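Local structure of nucleoporin NUP145N (Chaetomium thermophilum, 5HB6) at residues Val25-Gly30 with Val43-Ile48; Ile57-Leu60 with Ala65-Tyr68; Ser92-Gly97 with Glu106-Arg111. The protein probably serves in the nuclear pore complex as a structural component and as a docking partner for transport factors, this chain being its autopeptidase domain. The protein carries 1 engineered substitution. All coordinates share one frame; numbering follows the deposited sequence.

In the fold
Interactions 1 and 2 form one neighbourhood of the autopeptidase domain. Their centres lie about 13 Å apart. They touch: Val29 CG1 packs on Val58 CG1 at 3.7 Å, and Leu60 CD1 lies 3.6 Å from Gly30 C. The hairpin of interaction 2 thus packs against strand 28-31. Val67 of the hairpin also touches Phe137, which by analogy with Nup98 probably stands just before the self-cleavage site. Interaction 3 is separate. Its centre is about 32 Å from that of interaction 1, across the centre of the chain. Its nearest atoms are about 10 Å from those of interaction 2. It carries a sulfate, probably from the crystallisation liquor.

Interaction 1 of 3, residues Val25-Gly30 with Val43-Ile48; sequences VGFTVG and VDLSNI
The Phe27 ring carries Leu45 CD1 over one face. The methyl lies 3.8 Å from the ring centroid of Phe27, only 10° off the ring normal, which makes a CH-pi contact. Val43 CG2 stands oblique to the ring, over neither face nor edge, and is closest to Phe27 CB, at 3.7 Å. The contact is part of the hydrophobic core of the Nup98-type autopeptidase domain. It joins Phe27, just before strand 28-31 of the six-stranded antiparallel sheet, to the loop between strands 35-39 and 58-61. No hydrogen bond crosses between residues 25-30 and 43-48. The three side chains that touch are all buried.

Phe27 CG is anti to its backbone N (chi1 -172°), which carries the ring toward the loop of residues 43-48. Leu45 is stretched out to meet it: CD1 is anti to CA, which makes it the tip that rests on the ring. The side chains of Phe27 and Val43 instead cross at about a right angle. Only one methyl of Val43 makes the contact.

Other parts of the fold enclose the group. Ile13 of helix 10-14 touches both Phe27 and Leu45, and Met6 of strand 4-7 also packs on Phe27. Backbone hydrogen bonds tie Phe27 to Phe39 and Val43 to Val24, while Arg21 NE bonds to Leu45 O.

The loop is shaped locally by an Asx turn that spans Leu45. Ser46 N donates to Asp44 OD1 at 3.0 Å, nearly in line with the C-O bond of the carboxylate. Ser46 OG reaches the same oxygen, Asp44 OD1, at 2.6 Å from the syn side, 16° out of the carboxylate plane.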
loop_
_atom_site.group_PDB
_atom_site.type_symbol
_atom_site.label_atom_id
_atom_site.label_comp_id
_atom_site.label_asym_id
_atom_site.label_seq_id
_atom_site.Cartn_x
_atom_site.Cartn_y
_atom_site.Cartn_z
ATOM N N VAL A 25 6.266 9.837 9.987
ATOM C CA VAL A 25 6.615 10.118 8.598
ATOM C C VAL A 25 7.219 8.868 7.981
ATOM O O VAL A 25 8.010 8.160 8.621
ATOM C CB VAL A 25 7.609 11.295 8.535
ATOM C CG1 VAL A 25 8.116 11.524 7.122
ATOM C CG2 VAL A 25 6.959 12.562 9.077
ATOM N N GLY A 26 6.858 8.599 6.733
ATOM C CA GLY A 26 7.423 7.472 6.021
ATOM C C GLY A 26 6.859 6.133 6.414
ATOM O O GLY A 26 7.510 5.106 6.182
ATOM N N PHE A 27 5.672 6.109 7.021
ATOM C CA PHE A 27 5.114 4.851 7.497
ATOM C C PHE A 27 4.799 3.954 6.306
ATOM O O PHE A 27 4.120 4.369 5.372
ATOM C CB PHE A 27 3.874 5.086 8.360
ATOM C CG PHE A 27 3.376 3.849 9.036
ATOM C CD1 PHE A 27 4.207 3.110 9.864
ATOM C CD2 PHE A 27 2.079 3.401 8.838
ATOM C CE1 PHE A 27 3.745 1.971 10.480
ATOM C CE2 PHE A 27 1.620 2.271 9.480
ATOM C CZ PHE A 27 2.457 1.550 10.270
ATOM N N THR A 28 5.269 2.713 6.382
ATOM C CA THR A 28 5.193 1.766 5.279
ATOM C C THR A 28 4.808 0.424 5.868
ATOM O O THR A 28 5.413 0.000 6.852
ATOM C CB THR A 28 6.554 1.639 4.582
ATOM O OG1 THR A 28 6.954 2.929 4.111
ATOM C CG2 THR A 28 6.505 0.709 3.397
ATOM N N VAL A 29 3.805 -0.231 5.284
ATOM C CA VAL A 29 3.430 -1.595 5.620
ATOM C C VAL A 29 3.633 -2.430 4.384
ATOM O O VAL A 29 3.142 -2.075 3.310
ATOM C CB VAL A 29 1.979 -1.685 6.119
ATOM C CG1 VAL A 29 1.582 -3.161 6.383
ATOM C CG2 VAL A 29 1.813 -0.868 7.389
ATOM N N GLY A 30 4.404 -3.511 4.520
ATOM C CA GLY A 30 4.688 -4.364 3.388
ATOM C C GLY A 30 4.472 -5.826 3.725
ATOM O O GLY A 30 4.285 -6.201 4.889
ATOM N N VAL A 43 1.254 10.197 9.568
ATOM C CA VAL A 43 0.069 9.506 10.065
ATOM C C VAL A 43 0.069 9.476 11.587
ATOM O O VAL A 43 1.111 9.335 12.235
ATOM C CB VAL A 43 -0.074 8.079 9.489
ATOM C CG1 VAL A 43 -0.420 8.135 7.998
ATOM C CG2 VAL A 43 1.164 7.267 9.724
ATOM N N ASP A 44 -1.126 9.561 12.148
ATOM C CA ASP A 44 -1.314 9.533 13.597
ATOM C C ASP A 44 -1.525 8.081 14.003
ATOM O O ASP A 44 -2.565 7.493 13.702
ATOM C CB ASP A 44 -2.516 10.394 13.976
ATOM C CG ASP A 44 -2.738 10.482 15.483
ATOM O OD1 ASP A 44 -2.043 9.781 16.259
ATOM O OD2 ASP A 44 -3.633 11.256 15.873
ATOM N N LEU A 45 -0.520 7.485 14.639
ATOM C CA LEU A 45 -0.599 6.107 15.095
ATOM C C LEU A 45 -0.820 6.015 16.593
ATOM O O LEU A 45 -0.687 4.928 17.160
ATOM C CB LEU A 45 0.661 5.334 14.699
ATOM C CG LEU A 45 1.047 5.337 13.216
ATOM C CD1 LEU A 45 2.277 4.489 12.972
ATOM C CD2 LEU A 45 -0.111 4.857 12.364
ATOM N N SER A 46 -1.163 7.132 17.240
ATOM C CA SER A 46 -1.282 7.143 18.695
ATOM C C SER A 46 -2.401 6.238 19.193
ATOM O O SER A 46 -2.348 5.775 20.338
ATOM C CB SER A 46 -1.481 8.577 19.205
ATOM O OG SER A 46 -2.692 9.143 18.735
ATOM N N ASN A 47 -3.419 5.981 18.372
ATOM C CA ASN A 47 -4.560 5.165 18.774
ATOM C C ASN A 47 -4.801 3.988 17.828
ATOM O O ASN A 47 -5.942 3.560 17.632
ATOM C CB ASN A 47 -5.804 6.031 18.948
ATOM C CG ASN A 47 -5.753 6.852 20.228
ATOM O OD1 ASN A 47 -5.676 8.081 20.191
ATOM N ND2 ASN A 47 -5.776 6.170 21.371
ATOM N N ILE A 48 -3.724 3.442 17.261
ATOM C CA ILE A 48 -3.770 2.226 16.460
ATOM C C ILE A 48 -3.011 1.137 17.206
ATOM O O ILE A 48 -1.942 1.392 17.772
ATOM C CB ILE A 48 -3.162 2.492 15.070
ATOM C CG1 ILE A 48 -4.119 3.384 14.275
ATOM C CG2 ILE A 48 -2.895 1.191 14.334
ATOM C CD1 ILE A 48 -3.540 3.957 13.011
#

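Interaction 2 of 3, residues Ile57-Leu60 with Ala65-Tyr68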
loop_
_atom_site.group_PDB
_atom_site.type_symbol
_atom_site.label_atom_id
_atom_site.label_comp_id
_atom_site.label_asym_id
_atom_site.label_seq_id
_atom_site.Cartn_x
_atom_site.Cartn_y
_atom_site.Cartn_z
ATOM N N ILE A 57 -5.964 -4.395 9.987
ATOM C CA ILE A 57 -6.129 -3.034 9.475
ATOM C C ILE A 57 -5.639 -2.929 8.032
ATOM O O ILE A 57 -6.351 -2.437 7.152
ATOM C CB ILE A 57 -5.387 -2.032 10.395
ATOM C CG1 ILE A 57 -6.014 -2.005 11.798
ATOM C CG2 ILE A 57 -5.412 -0.637 9.796
ATOM C CD1 ILE A 57 -5.332 -1.051 12.782
ATOM N N VAL A 58 -4.415 -3.385 7.784
ATOM C CA VAL A 58 -3.820 -3.396 6.454
ATOM C C VAL A 58 -3.712 -4.848 6.022
ATOM O O VAL A 58 -3.033 -5.646 6.675
ATOM C CB VAL A 58 -2.453 -2.691 6.434
ATOM C CG1 VAL A 58 -1.863 -2.724 5.022
ATOM C CG2 VAL A 58 -2.571 -1.262 6.973
ATOM N N ILE A 59 -4.362 -5.183 4.911
ATOM C CA ILE A 59 -4.375 -6.552 4.399
ATOM C C ILE A 59 -3.679 -6.534 3.055
ATOM O O ILE A 59 -4.118 -5.824 2.136
ATOM C CB ILE A 59 -5.793 -7.131 4.255
ATOM C CG1 ILE A 59 -6.492 -7.170 5.608
ATOM C CG2 ILE A 59 -5.724 -8.542 3.736
ATOM C CD1 ILE A 59 -7.235 -5.944 5.932
ATOM N N LEU A 60 -2.624 -7.333 2.939
ATOM C CA LEU A 60 -1.845 -7.466 1.716
ATOM C C LEU A 60 -1.893 -8.919 1.275
ATOM O O LEU A 60 -1.353 -9.795 1.939
ATOM C CB LEU A 60 -0.406 -7.009 1.961
ATOM C CG LEU A 60 -0.279 -5.503 2.168
ATOM C CD1 LEU A 60 1.096 -5.115 2.648
ATOM C CD2 LEU A 60 -0.556 -4.768 0.874
ATOM N N ALA A 65 -4.336 -4.787 -2.052
ATOM C CA ALA A 65 -4.028 -3.999 -0.870
ATOM C C ALA A 65 -5.326 -3.387 -0.368
ATOM O O ALA A 65 -5.999 -2.669 -1.101
ATOM C CB ALA A 65 -2.998 -2.919 -1.185
ATOM N N THR A 66 -5.644 -3.639 0.891
ATOM C CA THR A 66 -6.868 -3.179 1.534
ATOM C C THR A 66 -6.483 -2.512 2.846
ATOM O O THR A 66 -5.641 -3.024 3.593
ATOM C CB THR A 66 -7.840 -4.372 1.841
ATOM O OG1 THR A 66 -8.175 -5.089 0.651
ATOM C CG2 THR A 66 -9.152 -3.888 2.502
ATOM N N VAL A 67 -7.081 -1.361 3.114
ATOM C CA VAL A 67 -6.895 -0.673 4.384
ATOM C C VAL A 67 -8.276 -0.395 4.964
ATOM O O VAL A 67 -9.098 0.246 4.305
ATOM C CB VAL A 67 -6.092 0.630 4.196
ATOM C CG1 VAL A 67 -5.853 1.325 5.534
ATOM C CG2 VAL A 67 -4.774 0.331 3.524
ATOM N N TYR A 68 -8.513 -0.855 6.213
ATOM C CA TYR A 68 -9.793 -0.774 6.923
ATOM C C TYR A 68 -10.856 -1.621 6.239
ATOM O O TYR A 68 -11.739 -1.083 5.560
ATOM C CB TYR A 68 -10.281 0.672 7.067
ATOM C CG TYR A 68 -9.382 1.549 7.919
ATOM C CD1 TYR A 68 -9.194 1.282 9.258
ATOM C CD2 TYR A 68 -8.719 2.630 7.366
ATOM C CE1 TYR A 68 -8.381 2.071 10.032
ATOM C CE2 TYR A 68 -7.894 3.419 8.125
ATOM C CZ TYR A 68 -7.713 3.141 9.455
ATOM O OH TYR A 68 -6.895 3.959 10.218
HETATM O O HOH W 1 -6.318 -7.024 0.462
#
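This is a two-stranded antiparallel beta hairpin, built by strands 58-61 and 64-67 and packed beside the main sheet of the domain. The short strand axes run 4.8 Å apart at 169°. Ile59 and Thr66 are the hydrogen-bonded pair. Ile59 N donates to Thr66 O at 2.8 Å, and Thr66 N returns a bond to Ile59 O at 2.9 Å. Beyond the strands, Tyr68 N closes on Ile57 O at 2.8 Å. At this open end Ile57 CG2 lies 4.0 Å from Tyr68 CE1, the two side chains side by side; Tyr68 OH is hydrogen-bonded to Leu81 N.

Val58 with Val67 and Leu60 with Ala65 are non-hydrogen-bonded pairs, and their side chains share one face. With CG anti to the carbonyl carbon (chi1 -70°), Leu60 brings CD2 over Ala65 CB at 3.7 Å. Val37 of strand 35-39 touches both Leu60 and Ala65. Ile59 and Thr66 point to the other face. On it a water donates to Ile59 O at 3.0 Å and bonds Thr66 OG1 at 2.7 Å.

The Val58-Leu60 side is thus wholly apolar. The other mixes Ile59 with the Thr66 hydroxyl, and its water gives Ile59 O a second donor beside Thr66 N.

Interaction 3 of 3, residues Ser92-Gly97 with Glu106-Arg111; sequences SWPRGG and ERHIER. With SO4 (sulfate ion), chain C.
Beside the Pro94-His108 contact, sulfate O1 is gripped twice by Arg95, through backbone N at 2.9 Å and through NE at 3.0 Å. The Arg95 chain bends at chi2 and chi3 to curl round the ion, setting the guanidinium edge-on to it. Gly96 N adds a bond to sulfate O3 at 2.9 Å. Both backbone donors lie in a type I turn from Pro94 to Gly97. Arg104 NH1 also binds the ion.

Across the segments, His108 NE2 donates to Ser92 O at 2.9 Å. This oxygen lies near the ring plane, but the bond is bent, 130° at the hydrogen. Pro94 covers one face of the imidazole, its CA 3.7 Å from the His108 ring centroid in a CH-pi contact. Pro94 CG also reaches His108 CD2 at 3.7 Å. Replacing His108 with an alanine would probably leave Ser92 O without this donor and Pro94 without the ring it packs on.

With CG anti to the backbone N (chi1 171°), His108 reaches from helix 102-113 onto Pro94 of the loop after strand 85-89. Tyr123 of strand 119-124 meets the histidine ring edge-to-face and touches Pro94 and Trp93, so the loop and helix both pack on that outermost strand.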
loop_
_atom_site.group_PDB
_atom_site.type_symbol
_atom_site.label_atom_id
_atom_site.label_comp_id
_atom_site.label_asym_id
_atom_site.label_seq_id
_atom_site.Cartn_x
_atom_site.Cartn_y
_atom_site.Cartn_z
ATOM N N SER A 92 1.851 -8.046 -11.333
ATOM C CA SER A 92 0.948 -7.212 -12.102
ATOM C C SER A 92 1.205 -7.289 -13.602
ATOM O O SER A 92 0.877 -6.346 -14.339
ATOM C CB SER A 92 1.007 -5.773 -11.599
ATOM O OG SER A 92 0.608 -5.710 -10.233
ATOM N N TRP A 93 1.700 -8.446 -14.060
ATOM C CA TRP A 93 2.014 -8.754 -15.436
ATOM C C TRP A 93 0.792 -8.604 -16.325
ATOM O O TRP A 93 -0.349 -8.672 -15.853
ATOM C CB TRP A 93 2.428 -10.227 -15.525
ATOM C CG TRP A 93 3.447 -10.674 -14.551
ATOM C CD1 TRP A 93 3.225 -11.463 -13.463
ATOM C CD2 TRP A 93 4.841 -10.380 -14.565
ATOM N NE1 TRP A 93 4.392 -11.666 -12.788
ATOM C CE2 TRP A 93 5.408 -11.008 -13.438
ATOM C CE3 TRP A 93 5.663 -9.631 -15.404
ATOM C CZ2 TRP A 93 6.764 -10.930 -13.145
ATOM C CZ3 TRP A 93 7.010 -9.565 -15.117
ATOM C CH2 TRP A 93 7.551 -10.212 -14.005
ATOM N N PRO A 94 1.028 -8.471 -17.628
ATOM C CA PRO A 94 -0.043 -8.611 -18.615
ATOM C C PRO A 94 -0.866 -9.860 -18.357
ATOM O O PRO A 94 -0.405 -10.814 -17.707
ATOM C CB PRO A 94 0.733 -8.736 -19.932
ATOM C CG PRO A 94 1.957 -7.911 -19.727
ATOM C CD PRO A 94 2.335 -8.222 -18.273
ATOM N N ARG A 95 -2.087 -9.872 -18.886
ATOM C CA ARG A 95 -2.989 -10.992 -18.642
ATOM C C ARG A 95 -2.363 -12.316 -19.049
ATOM O O ARG A 95 -2.573 -13.331 -18.388
ATOM C CB ARG A 95 -4.319 -10.798 -19.379
ATOM C CG ARG A 95 -5.280 -9.794 -18.740
ATOM C CD ARG A 95 -5.023 -8.350 -19.173
ATOM N NE ARG A 95 -5.325 -8.127 -20.591
ATOM C CZ ARG A 95 -6.521 -7.807 -21.086
ATOM N NH1 ARG A 95 -7.585 -7.665 -20.289
ATOM N NH2 ARG A 95 -6.658 -7.633 -22.399
ATOM N N GLY A 96 -1.597 -12.325 -20.129
ATOM C CA GLY A 96 -0.908 -13.525 -20.584
ATOM C C GLY A 96 0.344 -13.912 -19.812
ATOM O O GLY A 96 0.998 -14.900 -20.157
ATOM N N GLY A 97 0.711 -13.155 -18.779
ATOM C CA GLY A 97 1.809 -13.520 -17.909
ATOM C C GLY A 97 3.113 -12.798 -18.189
ATOM O O GLY A 97 3.192 -11.895 -19.029
ATOM N N GLU A 106 3.165 -2.747 -24.303
ATOM C CA GLU A 106 2.896 -1.314 -24.331
ATOM C C GLU A 106 1.437 -1.014 -24.005
ATOM O O GLU A 106 1.151 -0.101 -23.227
ATOM C CB GLU A 106 3.261 -0.737 -25.698
ATOM C CG GLU A 106 4.736 -0.831 -26.051
ATOM C CD GLU A 106 5.048 -0.257 -27.435
ATOM O OE1 GLU A 106 4.098 0.106 -28.172
ATOM O OE2 GLU A 106 6.247 -0.165 -27.793
ATOM N N ARG A 107 0.494 -1.777 -24.576
ATOM C CA ARG A 107 -0.920 -1.515 -24.310
ATOM C C ARG A 107 -1.280 -1.850 -22.867
ATOM O O ARG A 107 -2.152 -1.208 -22.273
ATOM C CB ARG A 107 -1.822 -2.290 -25.275
ATOM C CG ARG A 107 -3.304 -2.201 -24.895
ATOM C CD ARG A 107 -4.232 -2.072 -26.081
ATOM N NE ARG A 107 -5.598 -1.801 -25.631
ATOM C CZ ARG A 107 -6.125 -0.586 -25.475
ATOM N NH1 ARG A 107 -7.381 -0.463 -25.066
ATOM N NH2 ARG A 107 -5.415 0.507 -25.732
ATOM N N HIS A 108 -0.659 -2.896 -22.315
ATOM C CA HIS A 108 -0.855 -3.241 -20.907
ATOM C C HIS A 108 -0.523 -2.055 -20.021
ATOM O O HIS A 108 -1.289 -1.689 -19.115
ATOM C CB HIS A 108 0.062 -4.407 -20.553
ATOM C CG HIS A 108 0.129 -4.719 -19.091
ATOM N ND1 HIS A 108 -0.952 -5.205 -18.386
ATOM C CD2 HIS A 108 1.159 -4.662 -18.214
ATOM C CE1 HIS A 108 -0.596 -5.403 -17.128
ATOM N NE2 HIS A 108 0.680 -5.085 -16.996
ATOM N N ILE A 109 0.612 -1.417 -20.293
ATOM C CA ILE A 109 1.011 -0.260 -19.499
ATOM C C ILE A 109 -0.008 0.860 -19.647
ATOM O O ILE A 109 -0.396 1.501 -18.669
ATOM C CB ILE A 109 2.435 0.184 -19.877
ATOM C CG1 ILE A 109 3.433 -0.863 -19.382
ATOM C CG2 ILE A 109 2.769 1.537 -19.248
ATOM C CD1 ILE A 109 4.766 -0.788 -20.077
ATOM N N GLU A 110 -0.483 1.093 -20.867
ATOM C CA GLU A 110 -1.496 2.121 -21.067
ATOM C C GLU A 110 -2.793 1.790 -20.330
ATOM O O GLU A 110 -3.437 2.680 -19.763
ATOM C CB GLU A 110 -1.724 2.315 -22.565
ATOM C CG GLU A 110 -0.507 2.932 -23.295
ATOM C CD GLU A 110 0.060 4.167 -22.574
ATOM O OE1 GLU A 110 1.188 4.096 -22.009
ATOM O OE2 GLU A 110 -0.633 5.210 -22.549
ATOM N N ARG A 111 -3.168 0.517 -20.271
ATOM C CA ARG A 111 -4.380 0.166 -19.540
ATOM C C ARG A 111 -4.173 0.294 -18.028
ATOM O O ARG A 111 -5.102 0.679 -17.301
ATOM C CB ARG A 111 -4.855 -1.231 -19.930
ATOM C CG ARG A 111 -5.327 -1.304 -21.397
ATOM C CD ARG A 111 -6.478 -0.339 -21.700
ATOM N NE ARG A 111 -7.740 -0.748 -21.091
ATOM C CZ ARG A 111 -8.765 0.066 -20.836
ATOM N NH1 ARG A 111 -8.685 1.367 -21.090
ATOM N NH2 ARG A 111 -9.882 -0.427 -20.312
HETATM S S SO4 C . -2.330 -8.855 -22.371
HETATM O O1 SO4 C . -2.327 -8.089 -21.121
HETATM O O2 SO4 C . -1.526 -8.195 -23.412
HETATM O O3 SO4 C . -1.909 -10.266 -22.158
HETATM O O4 SO4 C . -3.703 -8.973 -22.921
#